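Local coordinates for protein putative (Helicobacter pylori, PDB 4O8S) that belongs to the nucleotidyltransferase superfamily, with an AbiEii-type toxin domain, and probably transfers a nucleotide to an acceptor, at residues Asp131-Ala136 and Ala147-Asp152. Residues are numbered along the deposited sequence; the frame is centred on the assembly and turned at random.
Sequences DNKLCA and ARDLFD
Lys133 does nearly all the work here, reaching from one helix to two carboxylates on the next. Its chain bends at chi2 (-80°) and then runs extended through CD and CE, so that NZ arrives between Asp149 and Asp152, one helical turn apart. NZ donates to Asp149 OD1 at 2.8 Å and to Asp152 OD2 at 2.7 Å, a buried interhelical salt-bridge network, and each oxygen accepts on its anti lone pair, the one turned away from its partner oxygen. The two aspartates share a first torsion, CG beside the backbone N and anti to the carbonyl carbon, and the lysine chain crosses each obliquely. Lys133 CD also passes alongside Asp149 OD1 at 3.6 Å. Glu30 is a third anionic partner for NZ. The three carboxylates probably keep the buried lysine protonated, while Arg144, on Asp149 OD1, and Arg41, on Asp152 OD1, offset part of the negative charge. Segments 131-136 and 147-152 run roughly antiparallel at 143°, with axes 10.1 Å apart at closest approach. Helix 29-36 packs against the acidic side through Glu30 and Leu33, whereas Leu134 faces helix 166-176 and Leu150 meets both that helix and helix 202-231.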
loop_
_atom_site.group_PDB
_atom_site.type_symbol
_atom_site.label_atom_id
_atom_site.label_comp_id
_atom_site.label_asym_id
_atom_site.label_seq_id
_atom_site.Cartn_x
_atom_site.Cartn_y
_atom_site.Cartn_z
ATOM N N ASP A 131 -0.979 6.009 -8.109
ATOM C CA ASP A 131 -1.788 5.690 -9.293
ATOM C C ASP A 131 -2.776 4.560 -8.975
ATOM O O ASP A 131 -3.978 4.670 -9.250
ATOM C CB ASP A 131 -0.843 5.308 -10.440
ATOM C CG ASP A 131 -1.551 5.142 -11.786
ATOM O OD1 ASP A 131 -2.602 5.780 -12.031
ATOM O OD2 ASP A 131 -1.023 4.369 -12.617
ATOM N N ASN A 132 -2.276 3.494 -8.360
ATOM C CA ASN A 132 -3.138 2.386 -7.977
ATOM C C ASN A 132 -4.142 2.728 -6.879
ATOM O O ASN A 132 -5.231 2.161 -6.840
ATOM C CB ASN A 132 -2.306 1.175 -7.565
ATOM C CG ASN A 132 -1.516 0.597 -8.729
ATOM O OD1 ASN A 132 -1.780 0.923 -9.886
ATOM N ND2 ASN A 132 -0.543 -0.262 -8.426
ATOM N N LYS A 133 -3.785 3.636 -5.973
ATOM C CA LYS A 133 -4.735 4.050 -4.938
ATOM C C LYS A 133 -5.888 4.835 -5.561
ATOM O O LYS A 133 -7.052 4.631 -5.222
ATOM C CB LYS A 133 -4.041 4.900 -3.863
ATOM C CG LYS A 133 -3.431 4.095 -2.735
ATOM C CD LYS A 133 -4.512 3.694 -1.743
ATOM C CE LYS A 133 -3.980 2.694 -0.734
ATOM N NZ LYS A 133 -5.013 2.381 0.312
ATOM N N LEU A 134 -5.567 5.722 -6.486
ATOM C CA LEU A 134 -6.596 6.531 -7.130
ATOM C C LEU A 134 -7.536 5.674 -7.979
ATOM O O LEU A 134 -8.748 5.903 -7.980
ATOM C CB LEU A 134 -5.966 7.642 -7.963
ATOM C CG LEU A 134 -5.364 8.760 -7.100
ATOM C CD1 LEU A 134 -4.462 9.664 -7.919
ATOM C CD2 LEU A 134 -6.473 9.563 -6.440
ATOM N N CYS A 135 -6.982 4.683 -8.680
ATOM C CA CYS A 135 -7.802 3.750 -9.450
ATOM C C CYS A 135 -8.786 3.039 -8.536
ATOM O O CYS A 135 -9.982 2.983 -8.817
ATOM C CB CYS A 135 -6.925 2.718 -10.162
ATOM S SG CYS A 135 -6.025 3.390 -11.559
ATOM N N ALA A 136 -8.282 2.528 -7.418
ATOM C CA ALA A 136 -9.090 1.719 -6.519
ATOM C C ALA A 136 -10.181 2.497 -5.802
ATOM O O ALA A 136 -11.222 1.940 -5.473
ATOM C CB ALA A 136 -8.202 1.000 -5.489
ATOM N N ALA A 147 -11.841 3.373 3.918
ATOM C CA ALA A 147 -11.288 4.602 4.462
ATOM C C ALA A 147 -9.754 4.643 4.389
ATOM O O ALA A 147 -9.152 5.727 4.364
ATOM C CB ALA A 147 -11.766 4.794 5.875
ATOM N N ARG A 148 -9.130 3.466 4.364
ATOM C CA ARG A 148 -7.678 3.371 4.223
ATOM C C ARG A 148 -7.182 4.093 2.990
ATOM O O ARG A 148 -6.073 4.631 2.997
ATOM C CB ARG A 148 -7.244 1.911 4.158
ATOM C CG ARG A 148 -7.361 1.204 5.485
ATOM C CD ARG A 148 -7.331 -0.320 5.332
ATOM N NE ARG A 148 -7.790 -0.953 6.567
ATOM C CZ ARG A 148 -7.681 -2.255 6.845
ATOM N NH1 ARG A 148 -7.106 -3.094 5.981
ATOM N NH2 ARG A 148 -8.146 -2.713 7.999
ATOM N N ASP A 149 -7.987 4.101 1.927
ATOM C CA ASP A 149 -7.586 4.783 0.708
ATOM C C ASP A 149 -7.429 6.284 0.973
ATOM O O ASP A 149 -6.509 6.937 0.461
ATOM C CB ASP A 149 -8.609 4.540 -0.400
ATOM C CG ASP A 149 -8.654 3.081 -0.841
ATOM O OD1 ASP A 149 -7.658 2.361 -0.599
ATOM O OD2 ASP A 149 -9.685 2.658 -1.424
ATOM N N LEU A 150 -8.336 6.827 1.778
ATOM C CA LEU A 150 -8.283 8.242 2.123
ATOM C C LEU A 150 -7.088 8.539 3.021
ATOM O O LEU A 150 -6.334 9.485 2.769
ATOM C CB LEU A 150 -9.576 8.667 2.822
ATOM C CG LEU A 150 -9.617 10.138 3.235
ATOM C CD1 LEU A 150 -9.373 11.053 2.039
ATOM C CD2 LEU A 150 -10.950 10.462 3.878
ATOM N N PHE A 151 -6.913 7.727 4.061
ATOM C CA PHE A 151 -5.787 7.885 4.972
ATOM C C PHE A 151 -4.477 7.880 4.190
ATOM O O PHE A 151 -3.601 8.741 4.373
ATOM C CB PHE A 151 -5.758 6.715 5.950
ATOM C CG PHE A 151 -4.693 6.835 7.014
ATOM C CD1 PHE A 151 -3.370 6.475 6.749
ATOM C CD2 PHE A 151 -5.017 7.306 8.287
ATOM C CE1 PHE A 151 -2.379 6.591 7.736
ATOM C CE2 PHE A 151 -4.036 7.437 9.283
ATOM C CZ PHE A 151 -2.715 7.074 9.007
ATOM N N ASP A 152 -4.334 6.876 3.333
ATOM C CA ASP A 152 -3.088 6.696 2.606
ATOM C C ASP A 152 -2.831 7.805 1.605
ATOM O O ASP A 152 -1.691 8.291 1.500
ATOM C CB ASP A 152 -3.053 5.333 1.918
ATOM C CG ASP A 152 -3.209 4.192 2.898
ATOM O OD1 ASP A 152 -2.968 4.412 4.101
ATOM O OD2 ASP A 152 -3.569 3.073 2.468
#